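Local coordinates for alpha-galactosidase (Umbelopsis vinacea, PDB 3A5V), which probably hydrolyses terminal alpha-galactosyl residues from galactosides, as a tetrameric glycoside hydrolase of family 27, at residues Leu43-Val48 against Leu268-Asp273; Ile220-Val225 against Ala302-Val307; Leu313-Leu318 against Asp342-Tyr347. One frame throughout, in Å; residues are numbered along the deposited sequence.

Contact 1: residues Leu43-Val48 against Leu268-Asp273; sequences LGYNYV and LILGND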
loop_
_atom_site.group_PDB
_atom_site.type_symbol
_atom_site.label_atom_id
_atom_site.label_comp_id
_atom_site.label_asym_id
_atom_site.label_seq_id
_atom_site.Cartn_x
_atom_site.Cartn_y
_atom_site.Cartn_z
ATOM N N LEU A 43 4.148 -6.266 43.586
ATOM C CA LEU A 43 3.577 -5.147 42.815
ATOM C C LEU A 43 2.791 -5.617 41.583
ATOM O O LEU A 43 1.963 -4.877 41.048
ATOM C CB LEU A 43 4.667 -4.151 42.422
ATOM C CG LEU A 43 5.238 -3.332 43.589
ATOM C CD1 LEU A 43 6.599 -2.754 43.222
ATOM C CD2 LEU A 43 4.298 -2.222 44.031
ATOM N N GLY A 44 3.046 -6.850 41.141
ATOM C CA GLY A 44 2.342 -7.422 39.991
ATOM C C GLY A 44 3.234 -8.009 38.917
ATOM O O GLY A 44 2.737 -8.708 38.042
ATOM N N TYR A 45 4.546 -7.735 38.969
ATOM C CA TYR A 45 5.467 -8.237 37.939
ATOM C C TYR A 45 5.813 -9.696 38.246
ATOM O O TYR A 45 6.796 -9.982 38.949
ATOM C CB TYR A 45 6.768 -7.430 37.884
ATOM C CG TYR A 45 6.643 -5.923 37.692
ATOM C CD1 TYR A 45 6.531 -5.070 38.793
ATOM C CD2 TYR A 45 6.719 -5.355 36.416
ATOM C CE1 TYR A 45 6.470 -3.672 38.632
ATOM C CE2 TYR A 45 6.646 -3.947 36.233
ATOM C CZ TYR A 45 6.532 -3.123 37.338
ATOM O OH TYR A 45 6.474 -1.752 37.172
ATOM N N ASN A 46 5.012 -10.607 37.714
ATOM C CA ASN A 46 5.082 -11.993 38.147
ATOM C C ASN A 46 5.577 -12.963 37.084
ATOM O O ASN A 46 5.879 -14.108 37.414
ATOM C CB ASN A 46 3.756 -12.448 38.800
ATOM C CG ASN A 46 2.614 -12.619 37.786
ATOM O OD1 ASN A 46 1.833 -13.585 37.864
ATOM N ND2 ASN A 46 2.538 -11.728 36.823
ATOM N N TYR A 47 5.677 -12.516 35.816
ATOM C CA TYR A 47 6.211 -13.382 34.756
ATOM C C TYR A 47 7.737 -13.219 34.603
ATOM O O TYR A 47 8.243 -12.101 34.496
ATOM C CB TYR A 47 5.508 -13.128 33.409
ATOM C CG TYR A 47 4.088 -13.667 33.308
ATOM C CD1 TYR A 47 3.851 -15.018 33.027
ATOM C CD2 TYR A 47 2.986 -12.810 33.458
ATOM C CE1 TYR A 47 2.550 -15.518 32.942
ATOM C CE2 TYR A 47 1.684 -13.289 33.385
ATOM C CZ TYR A 47 1.470 -14.641 33.107
ATOM O OH TYR A 47 0.185 -15.109 33.002
ATOM N N VAL A 48 8.460 -14.338 34.605
ATOM C CA VAL A 48 9.908 -14.349 34.325
ATOM C C VAL A 48 10.072 -15.009 32.957
ATOM O O VAL A 48 9.873 -16.219 32.799
ATOM C CB VAL A 48 10.740 -15.129 35.404
ATOM C CG1 VAL A 48 12.256 -15.188 34.999
ATOM C CG2 VAL A 48 10.570 -14.488 36.810
ATOM N N LEU A 268 3.412 -4.605 30.750
ATOM C CA LEU A 268 4.550 -3.920 31.366
ATOM C C LEU A 268 5.620 -4.964 31.684
ATOM O O LEU A 268 5.656 -5.542 32.797
ATOM C CB LEU A 268 4.132 -3.167 32.630
ATOM C CG LEU A 268 3.029 -2.093 32.456
ATOM C CD1 LEU A 268 2.631 -1.500 33.816
ATOM C CD2 LEU A 268 3.412 -0.984 31.449
ATOM N N ILE A 269 6.455 -5.227 30.683
ATOM C CA ILE A 269 7.536 -6.216 30.799
ATOM C C ILE A 269 8.847 -5.470 30.954
ATOM O O ILE A 269 9.276 -4.737 30.046
ATOM C CB ILE A 269 7.582 -7.200 29.576
ATOM C CG1 ILE A 269 6.210 -7.893 29.342
ATOM C CG2 ILE A 269 8.770 -8.235 29.720
ATOM C CD1 ILE A 269 5.617 -8.642 30.555
ATOM N N LEU A 270 9.468 -5.629 32.122
ATOM C CA LEU A 270 10.747 -4.987 32.418
ATOM C C LEU A 270 11.874 -5.552 31.546
ATOM O O LEU A 270 12.056 -6.761 31.458
ATOM C CB LEU A 270 11.085 -5.114 33.919
ATOM C CG LEU A 270 10.111 -4.418 34.888
ATOM C CD1 LEU A 270 10.343 -4.898 36.332
ATOM C CD2 LEU A 270 10.213 -2.875 34.807
ATOM N N GLY A 271 12.611 -4.661 30.888
ATOM C CA GLY A 271 13.662 -5.071 29.942
ATOM C C GLY A 271 14.962 -4.474 30.456
ATOM O O GLY A 271 15.681 -3.801 29.707
ATOM N N ASN A 272 15.215 -4.693 31.749
ATOM C CA ASN A 272 16.271 -4.001 32.491
ATOM C C ASN A 272 16.994 -4.918 33.494
ATOM O O ASN A 272 16.848 -6.144 33.430
ATOM C CB ASN A 272 15.686 -2.768 33.216
ATOM C CG ASN A 272 14.669 -3.143 34.305
ATOM O OD1 ASN A 272 14.344 -4.322 34.508
ATOM N ND2 ASN A 272 14.152 -2.133 34.989
ATOM N N ASP A 273 17.780 -4.327 34.400
ATOM C CA ASP A 273 18.493 -5.097 35.434
ATOM C C ASP A 273 17.669 -5.091 36.727
ATOM O O ASP A 273 17.342 -4.014 37.246
ATOM C CB ASP A 273 19.890 -4.521 35.663
ATOM C CG ASP A 273 20.688 -5.271 36.739
ATOM O OD1 ASP A 273 20.401 -6.443 37.073
ATOM O OD2 ASP A 273 21.646 -4.671 37.238
#

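Contact 2: residues Ile220-Val225 against Ala302-Val307; sequences IINKAV and ANRIWV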
loop_
_atom_site.group_PDB
_atom_site.type_symbol
_atom_site.label_atom_id
_atom_site.label_comp_id
_atom_site.label_asym_id
_atom_site.label_seq_id
_atom_site.Cartn_x
_atom_site.Cartn_y
_atom_site.Cartn_z
ATOM N N ILE A 220 7.070 5.006 18.782
ATOM C CA ILE A 220 6.095 4.002 19.183
ATOM C C ILE A 220 4.783 4.626 19.670
ATOM O O ILE A 220 3.715 4.140 19.309
ATOM C CB ILE A 220 6.693 3.009 20.223
ATOM C CG1 ILE A 220 7.706 2.106 19.512
ATOM C CG2 ILE A 220 5.593 2.145 20.889
ATOM C CD1 ILE A 220 8.651 1.414 20.478
ATOM N N ILE A 221 4.861 5.706 20.456
ATOM C CA ILE A 221 3.632 6.371 20.920
ATOM C C ILE A 221 2.744 6.801 19.730
ATOM O O ILE A 221 1.527 6.623 19.767
ATOM C CB ILE A 221 3.919 7.596 21.837
ATOM C CG1 ILE A 221 4.555 7.124 23.159
ATOM C CG2 ILE A 221 2.606 8.394 22.099
ATOM C CD1 ILE A 221 5.128 8.225 24.009
ATOM N N ASN A 222 3.357 7.370 18.684
ATOM C CA ASN A 222 2.578 7.858 17.543
ATOM C C ASN A 222 1.902 6.726 16.770
ATOM O O ASN A 222 0.851 6.919 16.150
ATOM C CB ASN A 222 3.436 8.777 16.646
ATOM C CG ASN A 222 3.812 10.094 17.346
ATOM O OD1 ASN A 222 3.024 10.648 18.122
ATOM N ND2 ASN A 222 5.031 10.593 17.085
ATOM N N LYS A 223 2.473 5.530 16.840
ATOM C CA LYS A 223 1.824 4.321 16.280
ATOM C C LYS A 223 0.716 3.777 17.172
ATOM O O LYS A 223 -0.360 3.402 16.695
ATOM C CB LYS A 223 2.865 3.210 16.023
ATOM C CG LYS A 223 3.853 3.577 14.911
ATOM C CD LYS A 223 5.108 2.689 14.924
ATOM C CE LYS A 223 5.969 3.019 13.695
ATOM N NZ LYS A 223 7.371 2.455 13.797
ATOM N N ALA A 224 0.983 3.729 18.474
ATOM C CA ALA A 224 0.040 3.148 19.426
ATOM C C ALA A 224 -1.312 3.861 19.470
ATOM O O ALA A 224 -2.337 3.215 19.703
ATOM C CB ALA A 224 0.654 3.131 20.828
ATOM N N VAL A 225 -1.305 5.186 19.290
ATOM C CA VAL A 225 -2.548 5.971 19.474
ATOM C C VAL A 225 -3.620 5.608 18.433
ATOM O O VAL A 225 -4.826 5.798 18.694
ATOM C CB VAL A 225 -2.311 7.516 19.510
ATOM C CG1 VAL A 225 -1.386 7.905 20.696
ATOM C CG2 VAL A 225 -1.769 8.030 18.157
ATOM N N ALA A 302 -6.145 4.931 27.576
ATOM C CA ALA A 302 -6.401 6.373 27.442
ATOM C C ALA A 302 -6.317 6.737 25.954
ATOM O O ALA A 302 -5.533 6.124 25.219
ATOM C CB ALA A 302 -5.385 7.198 28.276
ATOM N N ASN A 303 -7.126 7.709 25.517
ATOM C CA ASN A 303 -7.132 8.179 24.124
ATOM C C ASN A 303 -6.342 9.473 23.966
ATOM O O ASN A 303 -6.363 10.303 24.869
ATOM C CB ASN A 303 -8.582 8.435 23.646
ATOM C CG ASN A 303 -9.464 7.209 23.794
ATOM O OD1 ASN A 303 -10.514 7.232 24.466
ATOM N ND2 ASN A 303 -9.035 6.125 23.196
ATOM N N ARG A 304 -5.669 9.663 22.823
ATOM C CA ARG A 304 -5.008 10.946 22.566
ATOM C C ARG A 304 -6.049 11.959 22.032
ATOM O O ARG A 304 -6.575 11.809 20.927
ATOM C CB ARG A 304 -3.803 10.805 21.611
ATOM C CG ARG A 304 -3.009 12.116 21.426
ATOM C CD ARG A 304 -1.599 11.877 20.892
ATOM N NE ARG A 304 -1.544 11.695 19.440
ATOM C CZ ARG A 304 -0.458 11.288 18.771
ATOM N NH1 ARG A 304 0.669 10.972 19.413
ATOM N NH2 ARG A 304 -0.513 11.155 17.453
ATOM N N ILE A 305 -6.327 12.978 22.829
ATOM C CA ILE A 305 -7.391 13.949 22.563
ATOM C C ILE A 305 -6.937 15.015 21.557
ATOM O O ILE A 305 -7.689 15.368 20.650
ATOM C CB ILE A 305 -7.858 14.631 23.882
ATOM C CG1 ILE A 305 -8.339 13.567 24.873
ATOM C CG2 ILE A 305 -8.975 15.688 23.620
ATOM C CD1 ILE A 305 -9.372 12.567 24.273
ATOM N N TRP A 306 -5.709 15.498 21.713
ATOM C CA TRP A 306 -5.125 16.412 20.731
ATOM C C TRP A 306 -3.612 16.380 20.695
ATOM O O TRP A 306 -2.951 15.870 21.620
ATOM C CB TRP A 306 -5.614 17.871 20.900
ATOM C CG TRP A 306 -5.562 18.516 22.291
ATOM C CD1 TRP A 306 -6.646 18.888 23.035
ATOM C CD2 TRP A 306 -4.398 18.948 23.041
ATOM N NE1 TRP A 306 -6.243 19.508 24.196
ATOM C CE2 TRP A 306 -4.871 19.534 24.237
ATOM C CE3 TRP A 306 -3.009 18.869 22.831
ATOM C CZ2 TRP A 306 -4.007 20.064 25.216
ATOM C CZ3 TRP A 306 -2.145 19.388 23.805
ATOM C CH2 TRP A 306 -2.653 19.974 24.990
ATOM N N VAL A 307 -3.083 16.903 19.591
ATOM C CA VAL A 307 -1.669 17.237 19.447
ATOM C C VAL A 307 -1.613 18.732 19.104
ATOM O O VAL A 307 -2.296 19.180 18.175
ATOM C CB VAL A 307 -0.975 16.435 18.300
ATOM C CG1 VAL A 307 0.507 16.873 18.135
ATOM C CG2 VAL A 307 -1.010 14.957 18.575
HETATM O O HOH W 1 0.251 9.607 15.160
HETATM O O HOH W 2 -5.687 7.227 20.821
#

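Contact 3: residues Leu313-Leu318 against Asp342-Tyr347; sequences LFSGNL and DDIWVY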
loop_
_atom_site.group_PDB
_atom_site.type_symbol
_atom_site.label_atom_id
_atom_site.label_comp_id
_atom_site.label_asym_id
_atom_site.label_seq_id
_atom_site.Cartn_x
_atom_site.Cartn_y
_atom_site.Cartn_z
ATOM N N LEU A 313 -2.323 15.676 24.661
ATOM C CA LEU A 313 -3.233 15.415 25.787
ATOM C C LEU A 313 -3.821 14.007 25.637
ATOM O O LEU A 313 -4.312 13.656 24.557
ATOM C CB LEU A 313 -4.392 16.432 25.801
ATOM C CG LEU A 313 -5.521 16.184 26.824
ATOM C CD1 LEU A 313 -4.978 16.314 28.245
ATOM C CD2 LEU A 313 -6.723 17.116 26.609
ATOM N N PHE A 314 -3.773 13.222 26.715
ATOM C CA PHE A 314 -4.439 11.919 26.764
ATOM C C PHE A 314 -5.504 11.927 27.860
ATOM O O PHE A 314 -5.334 12.574 28.912
ATOM C CB PHE A 314 -3.442 10.787 27.064
ATOM C CG PHE A 314 -2.423 10.549 25.969
ATOM C CD1 PHE A 314 -1.323 11.404 25.811
ATOM C CD2 PHE A 314 -2.547 9.447 25.121
ATOM C CE1 PHE A 314 -0.369 11.170 24.798
ATOM C CE2 PHE A 314 -1.608 9.202 24.116
ATOM C CZ PHE A 314 -0.512 10.070 23.955
ATOM N N SER A 315 -6.581 11.192 27.615
ATOM C CA SER A 315 -7.690 11.099 28.563
ATOM C C SER A 315 -8.354 9.740 28.428
ATOM O O SER A 315 -8.654 9.303 27.308
ATOM C CB SER A 315 -8.713 12.206 28.268
ATOM O OG SER A 315 -9.845 12.080 29.099
ATOM N N GLY A 316 -8.616 9.081 29.563
ATOM C CA GLY A 316 -9.281 7.789 29.550
ATOM C C GLY A 316 -10.094 7.500 30.794
ATOM O O GLY A 316 -9.807 8.020 31.851
ATOM N N ASN A 317 -11.112 6.660 30.677
ATOM C CA ASN A 317 -11.865 6.251 31.869
ATOM C C ASN A 317 -11.139 5.242 32.739
ATOM O O ASN A 317 -10.435 4.338 32.233
ATOM C CB ASN A 317 -13.180 5.581 31.453
ATOM C CG ASN A 317 -14.000 6.431 30.518
ATOM O OD1 ASN A 317 -14.058 6.161 29.322
ATOM N ND2 ASN A 317 -14.632 7.467 31.052
ATOM N N LEU A 318 -11.363 5.398 34.044
ATOM C CA LEU A 318 -10.948 4.448 35.067
ATOM C C LEU A 318 -12.200 4.022 35.854
ATOM O O LEU A 318 -13.302 4.523 35.592
ATOM C CB LEU A 318 -9.910 5.087 35.993
ATOM C CG LEU A 318 -8.586 5.588 35.388
ATOM C CD1 LEU A 318 -7.776 6.342 36.447
ATOM C CD2 LEU A 318 -7.773 4.444 34.775
ATOM N N ASP A 342 -13.891 20.285 28.585
ATOM C CA ASP A 342 -14.507 19.914 27.311
ATOM C C ASP A 342 -13.592 18.988 26.487
ATOM O O ASP A 342 -14.086 18.156 25.727
ATOM C CB ASP A 342 -14.938 21.134 26.481
ATOM C CG ASP A 342 -16.176 21.823 27.058
ATOM O OD1 ASP A 342 -16.868 21.235 27.937
ATOM O OD2 ASP A 342 -16.449 22.954 26.629
ATOM N N ASP A 343 -12.281 19.159 26.613
ATOM C CA ASP A 343 -11.351 18.256 25.922
ATOM C C ASP A 343 -11.237 16.906 26.629
ATOM O O ASP A 343 -11.277 15.869 25.969
ATOM C CB ASP A 343 -9.982 18.891 25.783
ATOM C CG ASP A 343 -9.937 19.919 24.647
ATOM O OD1 ASP A 343 -10.753 19.831 23.692
ATOM O OD2 ASP A 343 -9.084 20.801 24.724
ATOM N N ILE A 344 -11.098 16.927 27.954
ATOM C CA ILE A 344 -10.982 15.688 28.744
ATOM C C ILE A 344 -12.152 14.727 28.471
ATOM O O ILE A 344 -11.942 13.505 28.333
ATOM C CB ILE A 344 -10.811 15.983 30.262
ATOM C CG1 ILE A 344 -9.454 16.678 30.502
ATOM C CG2 ILE A 344 -10.903 14.676 31.114
ATOM C CD1 ILE A 344 -9.344 17.427 31.862
ATOM N N TRP A 345 -13.368 15.286 28.391
ATOM C CA TRP A 345 -14.577 14.506 28.081
ATOM C C TRP A 345 -15.157 14.830 26.681
ATOM O O TRP A 345 -16.385 14.843 26.485
ATOM C CB TRP A 345 -15.639 14.682 29.197
ATOM C CG TRP A 345 -15.187 14.017 30.482
ATOM C CD1 TRP A 345 -15.244 12.687 30.771
ATOM C CD2 TRP A 345 -14.583 14.646 31.613
ATOM N NE1 TRP A 345 -14.729 12.444 32.019
ATOM C CE2 TRP A 345 -14.312 13.627 32.563
ATOM C CE3 TRP A 345 -14.244 15.973 31.926
ATOM C CZ2 TRP A 345 -13.715 13.886 33.797
ATOM C CZ3 TRP A 345 -13.646 16.238 33.155
ATOM C CH2 TRP A 345 -13.397 15.194 34.084
ATOM N N VAL A 346 -14.271 15.063 25.705
ATOM C CA VAL A 346 -14.705 15.409 24.340
ATOM C C VAL A 346 -15.760 14.452 23.748
ATOM O O VAL A 346 -16.710 14.914 23.121
ATOM C CB VAL A 346 -13.498 15.607 23.339
ATOM C CG1 VAL A 346 -12.629 14.331 23.203
ATOM C CG2 VAL A 346 -13.983 16.123 21.956
ATOM N N TYR A 347 -15.606 13.139 23.951
ATOM C CA TYR A 347 -16.509 12.177 23.317
ATOM C C TYR A 347 -17.907 12.215 23.939
ATOM O O TYR A 347 -18.870 11.702 23.350
ATOM C CB TYR A 347 -15.905 10.764 23.300
ATOM C CG TYR A 347 -14.523 10.760 22.655
ATOM C CD1 TYR A 347 -14.339 11.231 21.345
ATOM C CD2 TYR A 347 -13.404 10.321 23.367
ATOM C CE1 TYR A 347 -13.069 11.270 20.767
ATOM C CE2 TYR A 347 -12.137 10.319 22.786
ATOM C CZ TYR A 347 -11.980 10.810 21.496
ATOM O OH TYR A 347 -10.730 10.821 20.941
#

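Contact 1: residues Leu43-Val48 against Leu268-Asp273
Tyr45 lies against Leu268 and Leu270, and its ring carries the contact. CB starts toward the 268-273 segment. The first torsion sets CG beside the backbone N and anti to the carbonyl carbon (chi1 -55°), which places the ring beside Leu270, and chi2 of 89° turns a face to it. Tyr45 CG is 4.1 Å from Leu270 CD1, and Tyr45 CD2 is 3.7 Å from Leu270 CD1. Tyr45 CE2 meets the branch point, 3.7 Å from Leu270 CG. This is a CH-pi contact: Leu270 CD1 sits 4.0 Å from the ring centroid, over the face and 23° off the normal. The carbonyl of Leu268 takes the ring edge, its O 3.8 Å from Tyr45 CD2. At the tip, OH leaves the two segments and hydrogen-bonds to Ile285 O and to the hydroxyl of Tyr258. Strands 47-49 and 268-270 belong to the parallel barrel of the TIM-barrel domain, with strand 11-14 between them. The ring joins the chain at the start of strand 47-49 to the last barrel strand. The join is mostly apolar and buried, with one carbonyl O at the ring edge and no hydrogen bond between the segments, while the phenol's polar end is satisfied beyond them.

Contact 2: residues Ile220-Val225 against Ala302-Val307
Arg304 reaches across to Asn222 and Val225, joining helix 217-227 of the TIM barrel to the edge strand 303-308 of the C-terminal beta sandwich. One of its two modelled conformers is described. Helix and strand run nearly perpendicular, at 100° between their directions. The arginine leaves the strand with CG anti to the backbone N, and a bend at chi3 turns the guanidinium toward the helix. Val225 covers one face of that group, its CG2 3.4 Å from Arg304 NH2. Val307 CG2 lies over the opposite face, so two methyls sandwich the flat group. Val225 CG1 rests on the aliphatic part, 3.9 Å from Arg304 CB. Asn222 comes in at the edge, where its OD1 accepts from Arg304 NH1, its amide plane turned 63° from the guanidinium plane. NH1 has a second acceptor in Gln312 OE1. Pro199 of the second subunit packs on Val225 and Arg304, placing this domain junction beside a subunit interface. A water accepts from Arg304 N and donates to Val225 O, bridging the two backbones. The bond from Arg304 NH1 to Asn222 OD1 is short and fairly straight, 2.7 Å with 162° at the hydrogen, and the donor lies in the carbonyl plane.

Contact 3: residues Leu313-Leu318 against Asp342-Tyr347
Strand 311-318 passes the end of the short helix 341-344, with Ser315 CA and Ile344 CA the nearest CA pair, 5.7 Å apart. Trp345 is the first residue to leave the helical conformation. The contact lies within the C-terminal beta sandwich, where this helix follows directly on strand 335-340. Ser315 points its side chain at the helix end. Its OG is anti to the backbone N (chi1 175°), which carries the hydroxyl out to the carbonyl of Ile344. Ser315 OG donates to Ile344 O over 2.6 Å. The donor stands 15° from the carbonyl plane, with 129° at the oxygen. The hydroxyl oxygen, Ser315 OG, also touches a methyl, Ile344 CG2, at 3.5 Å. That methyl also lies over one face of the Trp345 ring. Two residues earlier in the strand, Leu313 meets the helix with one branch: its CD2 is 3.8 Å from Asp343 CB, the two side chains crossing at a slant. Ser315 OG has a second partner in Gln323 NE2 on the neighbouring strand 322-329. Replacing Ser315 with an alanine would probably leave the carbonyl of the buried Ile344 without this donor and Gln323 NE2 without its hydroxyl partner. One side-chain hydroxyl thus links the helix end to two strands of the sheet, and the van der Waals contact of Leu313 CD2 with Asp343 CB adds to the join.

Contact 1 lies in the TIM-barrel domain, contact 3 in the C-terminal beta sandwich, and contact 2 spans the two. Contacts 2 and 3 have centres about 12 Å apart and touch. Strands 303-308 and 311-318 are antiparallel neighbours in one sheet, and Val225 packs on Phe314. The centre of contact 1 is about 24 Å from that of contact 2 and about 29 Å from that of contact 3. Along the chain the segments of contacts 1 and 2 alternate, while contact 3 follows both. Strand 303-308 is one place where the sandwich meets the barrel, with Phe314 of the next strand beside it. Contacts 2 and 3 both reach the second subunit.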